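Local coordinates for protein 16S rRNA (guanine(1405)-N(7))-methyltransferase (Klebsiella pneumoniae, PDB 6PI9) that probably methylates the N7 position of guanine 1405 in 16S rRNA with S-adenosyl-L-methionine as methyl donor, conferring resistance to various aminoglycosides, at residues V117-L120 and N125-L128; G224-Y229 and R246-D251; D231-I236 and L253-E258. One frame throughout, in Å; residues are numbered along the deposited sequence.

Overall arrangement
The three contacts all hang on the single mixed beta-sheet of a Rossmann-like methyltransferase domain. Contact 1 belongs to its parallel, cofactor-binding half: the side chain of Asn125 lies about 4 Å from the bound S-adenosyl-L-homocysteine. Contacts 2 and 3 lie at the antiparallel edge of the sheet, where helix 225-236 packs beside the antiparallel strands 241-248 and 252-259. Their centres are 10 Å apart and they meet directly, the backbone O of Phe247 lying 2.8 Å from the N of Val254. Contact 1 is separate, with centres 21 Å from contact 2 and 19 Å from contact 3. Tyr255 of contact 3 stays about 13 Å from the ligand, side chain to nearest atom.

Contact 1: residues V117-L120 and N125-L128; sequences VLDL and NPIL
Asp119 and Asn125 join the end of strand 117-120 to the first turn of helix 125-131 through one short, buried hydrogen bond. The amide ND2 of Asn125 donates to OD2 of Asp119 at 2.8 Å, with a nearly straight N-H...O angle of 166°. The donor reaches the syn side of the carboxylate oxygen but lies 30° out of the carboxylate plane, whereas the oxygen sits almost within the plane of the amide. The two flat groups stand close to perpendicular. Asp119 contributes the greatest share of the buried surface; its CG is anti to the backbone N (chi1 -169°), which carries the carboxylate from the strand across to the helix start.

The same OD2 is also approached by the ring of Pro126, whose CD lies 3.1 Å away. One carboxylate oxygen thus takes the amide N-H and is also packed against CD of Pro126, and the bond would tend to fix the rotation of the Asn125 amide. That matters because Asn125 belongs to the S-adenosyl-L-homocysteine pocket and touches the bound ligand, and its side chain also lies close to that of Arg96, a ligand-binding residue. Asp119 is thus placed as a second-shell residue that probably steadies a side chain lining the pocket.

This is the opening strand-to-helix turn of the beta-alpha-beta unit formed by 117-120, 125-131 and 137-141, the cofactor-binding part of a Rossmann-like fold. Strand 117-120 runs between strands 137-141 and 179-183; Leu181 packs against both Asp119 and Asn125, while Val150 of helix 144-157 covers Pro126.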
ATOM      1  N   VAL A 117       7.466  25.030  10.592  1.00 43.37           N
ATOM      2  CA  VAL A 117       7.034  24.110   9.527  1.00 41.21           C
ATOM      3  C   VAL A 117       5.871  23.274  10.046  1.00 44.88           C
ATOM      4  O   VAL A 117       5.997  22.629  11.087  1.00 50.01           O
ATOM      5  CB  VAL A 117       8.181  23.176   9.087  1.00 42.68           C
ATOM      6  CG1 VAL A 117       7.717  22.195   8.057  1.00 41.58           C
ATOM      7  CG2 VAL A 117       9.365  23.980   8.503  1.00 48.50           C
ATOM      8  N   LEU A 118       4.762  23.243   9.313  1.00 37.06           N
ATOM      9  CA  LEU A 118       3.679  22.304   9.608  1.00 42.23           C
ATOM     10  C   LEU A 118       3.911  21.049   8.772  1.00 41.43           C
ATOM     11  O   LEU A 118       4.138  21.162   7.586  1.00 42.25           O
ATOM     12  CB  LEU A 118       2.338  22.896   9.194  1.00 43.20           C
ATOM     13  CG  LEU A 118       1.952  24.248   9.754  1.00 47.41           C
ATOM     14  CD1 LEU A 118       0.511  24.516   9.333  1.00 47.04           C
ATOM     15  CD2 LEU A 118       2.129  24.267  11.251  1.00 51.18           C
ATOM     16  N   ASP A 119       3.836  19.860   9.368  1.00 38.20           N
ATOM     17  CA  ASP A 119       4.036  18.617   8.595  1.00 37.96           C
ATOM     18  C   ASP A 119       2.698  17.886   8.647  1.00 37.35           C
ATOM     19  O   ASP A 119       2.356  17.312   9.678  1.00 36.40           O
ATOM     20  CB  ASP A 119       5.170  17.800   9.208  1.00 36.98           C
ATOM     21  CG  ASP A 119       5.624  16.663   8.346  1.00 43.99           C
ATOM     22  OD1 ASP A 119       4.896  16.266   7.386  1.00 38.28           O
ATOM     23  OD2 ASP A 119       6.752  16.165   8.652  1.00 43.54           O
ATOM     24  N   LEU A 120       1.921  17.920   7.543  1.00 38.76           N
ATOM     25  CA  LEU A 120       0.519  17.491   7.585  1.00 37.79           C
ATOM     26  C   LEU A 120       0.479  16.024   7.214  1.00 34.94           C
ATOM     27  O   LEU A 120       1.084  15.635   6.212  1.00 34.35           O
ATOM     28  CB  LEU A 120      -0.350  18.260   6.590  1.00 36.16           C
ATOM     29  CG  LEU A 120      -1.003  19.567   6.999  1.00 46.35           C
ATOM     30  CD1 LEU A 120       0.076  20.539   7.266  1.00 49.70           C
ATOM     31  CD2 LEU A 120      -1.859  20.080   5.852  1.00 45.17           C
ATOM     32  N   ASN A 125       7.887  11.525   9.588  1.00 42.31           N
ATOM     33  CA  ASN A 125       8.788  12.442   8.896  1.00 42.68           C
ATOM     34  C   ASN A 125       9.402  13.514   9.801  1.00 45.55           C
ATOM     35  O   ASN A 125      10.534  13.940   9.509  1.00 48.92           O
ATOM     36  CB  ASN A 125       8.047  13.087   7.723  1.00 41.40           C
ATOM     37  CG  ASN A 125       8.976  13.941   6.874  1.00 49.52           C
ATOM     38  OD1 ASN A 125       9.930  13.419   6.263  1.00 45.44           O
ATOM     39  ND2 ASN A 125       8.732  15.247   6.860  1.00 50.52           N
ATOM     40  N   PRO A 126       8.741  14.010  10.859  1.00 43.89           N
ATOM     41  CA  PRO A 126       9.393  15.056  11.688  1.00 40.92           C
ATOM     42  C   PRO A 126      10.626  14.577  12.420  1.00 47.72           C
ATOM     43  O   PRO A 126      11.488  15.401  12.790  1.00 52.57           O
ATOM     44  CB  PRO A 126       8.271  15.492  12.642  1.00 43.48           C
ATOM     45  CG  PRO A 126       6.988  14.651  12.169  1.00 38.80           C
ATOM     46  CD  PRO A 126       7.253  14.092  10.912  1.00 41.61           C
ATOM     47  N   ILE A 127      10.764  13.270  12.627  1.00 49.10           N
ATOM     48  CA  ILE A 127      12.013  12.756  13.180  1.00 52.19           C
ATOM     49  C   ILE A 127      13.129  12.808  12.131  1.00 52.78           C
ATOM     50  O   ILE A 127      14.268  13.174  12.437  1.00 62.50           O
ATOM     51  CB  ILE A 127      11.790  11.338  13.717  1.00 55.37           C
ATOM     52  CG1 ILE A 127      10.766  11.377  14.854  1.00 56.89           C
ATOM     53  CG2 ILE A 127      13.121  10.725  14.180  1.00 59.63           C
ATOM     54  CD1 ILE A 127      10.358  10.012  15.346  1.00 56.74           C
ATOM     55  N   LEU A 128      12.816  12.462  10.882  1.00 48.79           N
ATOM     56  CA  LEU A 128      13.778  12.601   9.787  1.00 51.42           C
ATOM     57  C   LEU A 128      14.219  14.051   9.624  1.00 57.81           C
ATOM     58  O   LEU A 128      15.422  14.346   9.632  1.00 63.26           O
ATOM     59  CB  LEU A 128      13.167  12.069   8.487  1.00 51.52           C
ATOM     60  CG  LEU A 128      14.031  12.128   7.221  1.00 52.59           C
ATOM     61  CD1 LEU A 128      15.417  11.508   7.508  1.00 60.27           C
ATOM     62  CD2 LEU A 128      13.325  11.375   6.117  1.00 51.84           C
TER

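Contact 2: residues G224-Y229 and R246-D251; sequences GMEKHY and RFTVSD
Glu226 reaches from the first turn of helix 225-236 to two side chains of strand 241-248, Arg246 and Thr248, and places a single oxygen, OE1, between them. Glu226 is the better-packed side of the contact, with more surface buried than either partner, and its OE1 does the touching. With CG anti to the backbone N (chi1 -173°) and the chain extended beyond it, Glu226 spans a gap that the backbones leave wide: the nearest CA atoms, those of Glu226 and Asp251, are 9.0 Å apart.

The salt bridge from OE1 of Glu226 to NH2 of Arg246 measures 3.1 Å. Its hydrogen bond is weak, bent to 133° at the proton, although OE1 meets the guanidinium at its edge and near its plane. Carboxylate and guanidinium are turned 56° against each other, and one oxygen meets one nitrogen instead of the groups lying side by side in a two-pronged pair. On the strand, OG1 of Thr248 comes within 3.3 Å of OE1 of Glu226, a weak interaction whose proton has another acceptor within reach.

Arg246 forms the looser, solvent-facing side: its long aliphatic chain is extended from CG to NE, and the residue as a whole is exposed. The two weak polar contacts are all that link these segments, and no apolar side chains meet between them.

Strand 241-248 is the outermost antiparallel strand at this end of the sheet, and both Arg246 and Thr248 rest on Leu253 of neighbouring strand 252-259. Along the same helix, Met225 and His228 pack against the second subunit.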
ATOM      1  N   GLY A 224       2.215   4.850 -15.520  1.00 42.45           N
ATOM      2  CA  GLY A 224       2.318   6.302 -15.703  1.00 41.42           C
ATOM      3  C   GLY A 224       1.774   7.138 -14.579  1.00 39.32           C
ATOM      4  O   GLY A 224       1.180   8.224 -14.825  1.00 37.95           O
ATOM      5  N   MET A 225       1.962   6.681 -13.331  1.00 39.12           N
ATOM      6  CA  MET A 225       1.416   7.384 -12.170  1.00 37.21           C
ATOM      7  C   MET A 225       1.978   8.783 -12.032  1.00 38.33           C
ATOM      8  O   MET A 225       1.245   9.713 -11.655  1.00 36.14           O
ATOM      9  CB  MET A 225       1.697   6.584 -10.896  1.00 40.97           C
ATOM     10  CG  MET A 225       0.769   5.413 -10.803  1.00 48.55           C
ATOM     11  SD  MET A 225      -0.865   6.041 -11.256  1.00 50.32           S
ATOM     12  CE  MET A 225      -1.260   7.253  -9.993  1.00 50.46           C
ATOM     13  N   GLU A 226       3.279   8.964 -12.304  1.00 38.28           N
ATOM     14  CA  GLU A 226       3.874  10.285 -12.095  1.00 39.82           C
ATOM     15  C   GLU A 226       3.175  11.333 -12.959  1.00 43.79           C
ATOM     16  O   GLU A 226       2.774  12.401 -12.480  1.00 39.52           O
ATOM     17  CB  GLU A 226       5.360  10.263 -12.416  1.00 46.49           C
ATOM     18  CG  GLU A 226       6.104  11.552 -12.062  1.00 50.75           C
ATOM     19  CD  GLU A 226       7.595  11.448 -12.430  1.00 56.55           C
ATOM     20  OE1 GLU A 226       8.232  12.486 -12.743  1.00 63.38           O
ATOM     21  OE2 GLU A 226       8.097  10.303 -12.490  1.00 50.96           O
ATOM     22  N   LYS A 227       3.070  11.069 -14.259  1.00 37.83           N
ATOM     23  CA  LYS A 227       2.365  12.013 -15.120  1.00 37.00           C
ATOM     24  C   LYS A 227       0.918  12.159 -14.717  1.00 35.01           C
ATOM     25  O   LYS A 227       0.328  13.246 -14.840  1.00 34.00           O
ATOM     26  CB  LYS A 227       2.460  11.573 -16.593  1.00 40.22           C
ATOM     27  CG  LYS A 227       1.827  12.626 -17.537  1.00 43.21           C
ATOM     28  CD  LYS A 227       1.509  12.070 -18.923  1.00 56.14           C
ATOM     29  CE  LYS A 227       0.384  12.925 -19.601  1.00 61.63           C
ATOM     30  NZ  LYS A 227       0.733  14.400 -19.501  1.00 61.38           N
ATOM     31  N   HIS A 228       0.286  11.080 -14.260  1.00 34.65           N
ATOM     32  CA  HIS A 228      -1.117  11.219 -13.893  1.00 33.06           C
ATOM     33  C   HIS A 228      -1.294  12.154 -12.691  1.00 32.69           C
ATOM     34  O   HIS A 228      -2.199  13.005 -12.673  1.00 31.80           O
ATOM     35  CB  HIS A 228      -1.700   9.843 -13.560  1.00 34.92           C
ATOM     36  CG  HIS A 228      -3.157   9.906 -13.316  1.00 44.17           C
ATOM     37  ND1 HIS A 228      -4.051  10.159 -14.333  1.00 45.56           N
ATOM     38  CD2 HIS A 228      -3.885   9.783 -12.183  1.00 44.96           C
ATOM     39  CE1 HIS A 228      -5.275  10.180 -13.834  1.00 43.35           C
ATOM     40  NE2 HIS A 228      -5.199   9.962 -12.538  1.00 43.98           N
ATOM     41  N   TYR A 229      -0.456  11.984 -11.659  1.00 31.74           N
ATOM     42  CA  TYR A 229      -0.493  12.893 -10.500  1.00 30.55           C
ATOM     43  C   TYR A 229      -0.175  14.335 -10.898  1.00 33.26           C
ATOM     44  O   TYR A 229      -0.755  15.297 -10.349  1.00 31.34           O
ATOM     45  CB  TYR A 229       0.539  12.424  -9.477  1.00 31.33           C
ATOM     46  CG  TYR A 229       0.083  11.216  -8.722  1.00 31.17           C
ATOM     47  CD1 TYR A 229      -1.242  11.110  -8.314  1.00 31.98           C
ATOM     48  CD2 TYR A 229       0.998  10.212  -8.354  1.00 35.74           C
ATOM     49  CE1 TYR A 229      -1.651   9.995  -7.580  1.00 34.13           C
ATOM     50  CE2 TYR A 229       0.609   9.101  -7.615  1.00 32.60           C
ATOM     51  CZ  TYR A 229      -0.725   9.001  -7.250  1.00 38.90           C
ATOM     52  OH  TYR A 229      -1.132   7.899  -6.481  1.00 42.35           O
ATOM     53  N   ARG A 246       9.527  21.976  -9.672  1.00 47.77           N
ATOM     54  CA  ARG A 246       9.152  20.570  -9.651  1.00 47.61           C
ATOM     55  C   ARG A 246      10.381  19.698  -9.932  1.00 51.92           C
ATOM     56  O   ARG A 246      11.172  20.010 -10.836  1.00 53.28           O
ATOM     57  CB  ARG A 246       8.077  20.286 -10.703  1.00 49.57           C
ATOM     58  CG  ARG A 246       7.971  18.795 -10.993  1.00 51.72           C
ATOM     59  CD  ARG A 246       7.154  18.467 -12.243  1.00 57.39           C
ATOM     60  NE  ARG A 246       7.396  17.074 -12.666  1.00 55.98           N
ATOM     61  CZ  ARG A 246       6.620  16.389 -13.515  1.00 56.69           C
ATOM     62  NH1 ARG A 246       5.533  16.962 -14.062  1.00 57.27           N
ATOM     63  NH2 ARG A 246       6.934  15.127 -13.833  1.00 59.74           N
ATOM     64  N   PHE A 247      10.538  18.595  -9.189  1.00 43.48           N
ATOM     65  CA  PHE A 247      11.621  17.641  -9.473  1.00 45.99           C
ATOM     66  C   PHE A 247      11.319  16.327  -8.761  1.00 42.53           C
ATOM     67  O   PHE A 247      10.487  16.285  -7.851  1.00 40.78           O
ATOM     68  CB  PHE A 247      12.978  18.190  -9.009  1.00 53.26           C
ATOM     69  CG  PHE A 247      12.945  18.679  -7.591  1.00 59.04           C
ATOM     70  CD1 PHE A 247      12.726  20.028  -7.305  1.00 63.78           C
ATOM     71  CD2 PHE A 247      13.042  17.788  -6.524  1.00 57.05           C
ATOM     72  CE1 PHE A 247      12.655  20.467  -5.974  1.00 58.40           C
ATOM     73  CE2 PHE A 247      12.958  18.223  -5.203  1.00 55.68           C
ATOM     74  CZ  PHE A 247      12.771  19.559  -4.938  1.00 55.56           C
ATOM     75  N   THR A 248      11.997  15.250  -9.177  1.00 44.04           N
ATOM     76  CA  THR A 248      11.757  13.930  -8.585  1.00 48.48           C
ATOM     77  C   THR A 248      12.996  13.379  -7.873  1.00 53.67           C
ATOM     78  O   THR A 248      14.061  13.277  -8.480  1.00 59.60           O
ATOM     79  CB  THR A 248      11.289  12.952  -9.663  1.00 55.69           C
ATOM     80  OG1 THR A 248      10.045  13.427 -10.197  1.00 54.03           O
ATOM     81  CG2 THR A 248      11.069  11.548  -9.098  1.00 52.70           C
ATOM     82  N   VAL A 249      12.827  12.976  -6.605  1.00 52.73           N
ATOM     83  CA  VAL A 249      13.889  12.488  -5.698  1.00 59.56           C
ATOM     84  C   VAL A 249      13.435  11.141  -5.143  1.00 56.10           C
ATOM     85  O   VAL A 249      12.477  11.095  -4.363  1.00 48.61           O
ATOM     86  CB  VAL A 249      14.131  13.450  -4.519  1.00 61.88           C
ATOM     87  CG1 VAL A 249      15.396  13.052  -3.750  1.00 66.33           C
ATOM     88  CG2 VAL A 249      14.127  14.919  -4.949  1.00 62.79           C
ATOM     89  N   SER A 250      14.088  10.055  -5.540  1.00 53.10           N
ATOM     90  CA  SER A 250      13.897   8.750  -4.889  1.00 64.71           C
ATOM     91  C   SER A 250      12.426   8.287  -4.907  1.00 64.01           C
ATOM     92  O   SER A 250      11.834   7.909  -3.884  1.00 64.61           O
ATOM     93  CB  SER A 250      14.460   8.797  -3.464  1.00 73.40           C
ATOM     94  OG  SER A 250      14.155   7.618  -2.742  1.00 78.87           O
ATOM     95  N   ASP A 251      11.847   8.302  -6.109  1.00 56.34           N
ATOM     96  CA  ASP A 251      10.460   7.907  -6.394  1.00 51.97           C
ATOM     97  C   ASP A 251       9.457   8.786  -5.660  1.00 48.43           C
ATOM     98  O   ASP A 251       8.377   8.311  -5.284  1.00 49.38           O
ATOM     99  CB  ASP A 251      10.193   6.425  -6.087  1.00 60.98           C
ATOM    100  CG  ASP A 251      10.835   5.461  -7.140  1.00 70.12           C
ATOM    101  OD1 ASP A 251      11.564   4.555  -6.690  1.00 66.64           O
ATOM    102  OD2 ASP A 251      10.590   5.591  -8.389  1.00 75.13           O
TER

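Contact 3: residues D231-I236 and L253-E258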
ATOM      1  N   ASP A 231      -0.621  15.835 -13.828  1.00 36.41           N
ATOM      2  CA  ASP A 231      -1.755  16.424 -14.529  1.00 35.87           C
ATOM      3  C   ASP A 231      -2.862  16.769 -13.554  1.00 34.14           C
ATOM      4  O   ASP A 231      -3.515  17.827 -13.671  1.00 33.40           O
ATOM      5  CB  ASP A 231      -2.328  15.472 -15.579  1.00 35.44           C
ATOM      6  CG  ASP A 231      -1.429  15.248 -16.783  1.00 40.82           C
ATOM      7  OD1 ASP A 231      -0.520  16.047 -17.107  1.00 39.32           O
ATOM      8  OD2 ASP A 231      -1.673  14.205 -17.422  1.00 43.55           O
ATOM      9  N   TRP A 232      -3.125  15.868 -12.604  1.00 30.91           N
ATOM     10  CA  TRP A 232      -4.205  16.100 -11.665  1.00 30.52           C
ATOM     11  C   TRP A 232      -3.881  17.289 -10.789  1.00 35.02           C
ATOM     12  O   TRP A 232      -4.717  18.196 -10.590  1.00 35.45           O
ATOM     13  CB  TRP A 232      -4.413  14.847 -10.796  1.00 29.43           C
ATOM     14  CG  TRP A 232      -5.381  15.061  -9.669  1.00 34.14           C
ATOM     15  CD1 TRP A 232      -6.770  14.975  -9.740  1.00 34.04           C
ATOM     16  CD2 TRP A 232      -5.066  15.400  -8.317  1.00 31.42           C
ATOM     17  NE1 TRP A 232      -7.302  15.259  -8.512  1.00 31.93           N
ATOM     18  CE2 TRP A 232      -6.291  15.491  -7.614  1.00 30.27           C
ATOM     19  CE3 TRP A 232      -3.862  15.592  -7.616  1.00 31.07           C
ATOM     20  CZ2 TRP A 232      -6.351  15.814  -6.291  1.00 29.51           C
ATOM     21  CZ3 TRP A 232      -3.925  15.882  -6.247  1.00 35.81           C
ATOM     22  CH2 TRP A 232      -5.163  15.999  -5.608  1.00 37.12           C
ATOM     23  N   PHE A 233      -2.661  17.306 -10.268  1.00 29.47           N
ATOM     24  CA  PHE A 233      -2.267  18.424  -9.425  1.00 34.32           C
ATOM     25  C   PHE A 233      -2.378  19.746 -10.183  1.00 36.05           C
ATOM     26  O   PHE A 233      -2.905  20.744  -9.655  1.00 38.84           O
ATOM     27  CB  PHE A 233      -0.840  18.197  -8.904  1.00 35.78           C
ATOM     28  CG  PHE A 233      -0.391  19.248  -7.902  1.00 32.86           C
ATOM     29  CD1 PHE A 233      -1.097  19.432  -6.736  1.00 32.76           C
ATOM     30  CD2 PHE A 233       0.738  20.021  -8.142  1.00 35.66           C
ATOM     31  CE1 PHE A 233      -0.680  20.371  -5.792  1.00 35.93           C
ATOM     32  CE2 PHE A 233       1.162  20.983  -7.182  1.00 40.69           C
ATOM     33  CZ  PHE A 233       0.434  21.124  -6.013  1.00 35.13           C
ATOM     34  N   GLU A 234      -1.908  19.789 -11.423  1.00 34.99           N
ATOM     35  CA  GLU A 234      -1.943  21.084 -12.099  1.00 39.56           C
ATOM     36  C   GLU A 234      -3.379  21.515 -12.338  1.00 42.42           C
ATOM     37  O   GLU A 234      -3.669  22.717 -12.370  1.00 41.04           O
ATOM     38  CB  GLU A 234      -1.162  21.030 -13.404  1.00 45.55           C
ATOM     39  CG  GLU A 234       0.186  20.338 -13.261  1.00 65.49           C
ATOM     40  CD  GLU A 234       1.371  21.197 -12.814  1.00 78.68           C
ATOM     41  OE1 GLU A 234       2.515  20.750 -13.092  1.00 81.71           O
ATOM     42  OE2 GLU A 234       1.183  22.272 -12.197  1.00 80.49           O
ATOM     43  N   ARG A 235      -4.297  20.559 -12.408  1.00 38.04           N
ATOM     44  CA  ARG A 235      -5.684  20.889 -12.660  1.00 41.77           C
ATOM     45  C   ARG A 235      -6.384  21.347 -11.382  1.00 42.76           C
ATOM     46  O   ARG A 235      -7.211  22.262 -11.417  1.00 44.21           O
ATOM     47  CB  ARG A 235      -6.392  19.676 -13.262  1.00 45.03           C
ATOM     48  CG  ARG A 235      -7.871  19.849 -13.369  1.00 54.58           C
ATOM     49  CD  ARG A 235      -8.498  18.805 -14.264  1.00 62.44           C
ATOM     50  NE  ARG A 235      -8.370  17.443 -13.752  1.00 66.19           N
ATOM     51  CZ  ARG A 235      -9.154  16.930 -12.805  1.00 69.80           C
ATOM     52  NH1 ARG A 235     -10.093  17.691 -12.238  1.00 70.21           N
ATOM     53  NH2 ARG A 235      -8.999  15.666 -12.407  1.00 69.37           N
ATOM     54  N   ILE A 236      -6.054  20.771 -10.237  1.00 36.70           N
ATOM     55  CA  ILE A 236      -6.801  21.152  -9.024  1.00 38.09           C
ATOM     56  C   ILE A 236      -6.116  22.283  -8.274  1.00 41.51           C
ATOM     57  O   ILE A 236      -6.717  22.861  -7.354  1.00 42.50           O
ATOM     58  CB  ILE A 236      -7.032  19.972  -8.074  1.00 37.59           C
ATOM     59  CG1 ILE A 236      -5.713  19.446  -7.502  1.00 38.27           C
ATOM     60  CG2 ILE A 236      -7.813  18.829  -8.799  1.00 39.42           C
ATOM     61  CD1 ILE A 236      -5.401  19.844  -6.059  1.00 40.20           C
ATOM     62  N   LEU A 253       7.735  12.566  -6.423  1.00 34.35           N
ATOM     63  CA  LEU A 253       7.590  13.784  -7.227  1.00 36.80           C
ATOM     64  C   LEU A 253       7.308  14.954  -6.294  1.00 33.65           C
ATOM     65  O   LEU A 253       6.303  14.928  -5.570  1.00 33.24           O
ATOM     66  CB  LEU A 253       6.429  13.626  -8.209  1.00 35.18           C
ATOM     67  CG  LEU A 253       5.920  14.894  -8.954  1.00 37.93           C
ATOM     68  CD1 LEU A 253       6.986  15.494  -9.874  1.00 38.78           C
ATOM     69  CD2 LEU A 253       4.643  14.478  -9.710  1.00 37.14           C
ATOM     70  N   VAL A 254       8.162  15.984  -6.334  1.00 34.62           N
ATOM     71  CA  VAL A 254       8.140  17.071  -5.346  1.00 39.39           C
ATOM     72  C   VAL A 254       7.812  18.379  -6.067  1.00 32.73           C
ATOM     73  O   VAL A 254       8.424  18.689  -7.072  1.00 34.28           O
ATOM     74  CB  VAL A 254       9.500  17.222  -4.625  1.00 39.89           C
ATOM     75  CG1 VAL A 254       9.412  18.373  -3.541  1.00 39.96           C
ATOM     76  CG2 VAL A 254       9.960  15.896  -4.002  1.00 34.80           C
ATOM     77  N   TYR A 255       6.857  19.132  -5.530  1.00 33.25           N
ATOM     78  CA  TYR A 255       6.477  20.464  -5.997  1.00 34.06           C
ATOM     79  C   TYR A 255       6.759  21.487  -4.903  1.00 38.70           C
ATOM     80  O   TYR A 255       6.339  21.300  -3.759  1.00 33.73           O
ATOM     81  CB  TYR A 255       4.972  20.554  -6.262  1.00 33.60           C
ATOM     82  CG  TYR A 255       4.543  19.870  -7.537  1.00 36.14           C
ATOM     83  CD1 TYR A 255       4.526  20.548  -8.740  1.00 40.64           C
ATOM     84  CD2 TYR A 255       4.136  18.538  -7.523  1.00 36.17           C
ATOM     85  CE1 TYR A 255       4.108  19.894  -9.921  1.00 37.58           C
ATOM     86  CE2 TYR A 255       3.738  17.901  -8.694  1.00 35.47           C
ATOM     87  CZ  TYR A 255       3.724  18.566  -9.852  1.00 33.30           C
ATOM     88  OH  TYR A 255       3.304  17.911 -11.008  1.00 39.39           O
ATOM     89  N   LEU A 256       7.424  22.584  -5.262  1.00 39.74           N
ATOM     90  CA  LEU A 256       7.576  23.723  -4.359  1.00 40.65           C
ATOM     91  C   LEU A 256       6.565  24.775  -4.802  1.00 38.77           C
ATOM     92  O   LEU A 256       6.605  25.229  -5.951  1.00 44.00           O
ATOM     93  CB  LEU A 256       9.011  24.269  -4.439  1.00 45.86           C
ATOM     94  CG  LEU A 256      10.145  23.247  -4.228  1.00 45.62           C
ATOM     95  CD1 LEU A 256      11.549  23.933  -4.266  1.00 48.57           C
ATOM     96  CD2 LEU A 256       9.943  22.467  -2.924  1.00 45.31           C
ATOM     97  N   VAL A 257       5.688  25.172  -3.906  1.00 37.82           N
ATOM     98  CA  VAL A 257       4.487  25.910  -4.252  1.00 38.03           C
ATOM     99  C   VAL A 257       4.465  27.193  -3.444  1.00 43.16           C
ATOM    100  O   VAL A 257       4.676  27.167  -2.228  1.00 40.38           O
ATOM    101  CB  VAL A 257       3.239  25.068  -3.959  1.00 41.99           C
ATOM    102  CG1 VAL A 257       1.972  25.853  -4.226  1.00 43.32           C
ATOM    103  CG2 VAL A 257       3.313  23.767  -4.760  1.00 33.49           C
ATOM    104  N   GLU A 258       4.134  28.292  -4.106  1.00 44.97           N
ATOM    105  CA  GLU A 258       4.196  29.610  -3.494  1.00 50.38           C
ATOM    106  C   GLU A 258       2.841  30.286  -3.576  1.00 53.10           C
ATOM    107  O   GLU A 258       2.095  30.114  -4.546  1.00 50.47           O
ATOM    108  CB  GLU A 258       5.246  30.455  -4.176  1.00 57.93           C
ATOM    109  CG  GLU A 258       6.038  31.278  -3.252  1.00 70.30           C
ATOM    110  CD  GLU A 258       7.122  32.025  -3.988  1.00 77.05           C
ATOM    111  OE1 GLU A 258       7.000  32.179  -5.232  1.00 77.47           O
ATOM    112  OE2 GLU A 258       8.070  32.464  -3.310  1.00 82.41           O
TER
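Tyr255 and Phe233 form the centre of the packing between helix 225-236 and strand 252-259, with Val257 and Glu234 at its margins. The short segments run almost in the same direction, at 20°, and their axes come no closer than 11.7 Å, a separation bridged by side chains.

Following the strand from its start, the first residue to touch the helix segment is Tyr255. One face of its ring is covered by the CD2-CE2 side of Phe233. CD2 of Phe233 sits over the centre of that face, 3.5 Å above the plane, while CE2 of Phe233 approaches CG of Tyr255 at 3.6 Å. The planes are inclined at 49° with centroids 4.6 Å apart, an oblique aromatic pair. The two side chains come from opposing backbones and overlap along their lengths, so that CE2 of Phe233 ends up next to CG and CB of Tyr255, the phenylalanine ring reaching back toward the root of the tyrosine.

At the far end of Tyr255, OE1 of Glu234 stands 3.6 Å from its OH, at the edge of the ring and too far for a hydrogen bond. The hydroxyl is buried by this contact and has no polar partner in the model. The exposed Glu234 gets there through a bend at chi2 (-86°).

Two residues later Val257 completes the contact, its CG2 meeting CZ of Phe233 at 4.1 Å, at the edge of the phenyl ring.

Strand 252-259 lies between 208-214 and 241-248 in the sheet. Phe213 of strand 208-214 meets the Phe233 ring edge-to-face, and Leu201 of helix 196-203 and Leu186 of helix 186-192 also pack on Phe233, joining this helix to its neighbours over the sheet.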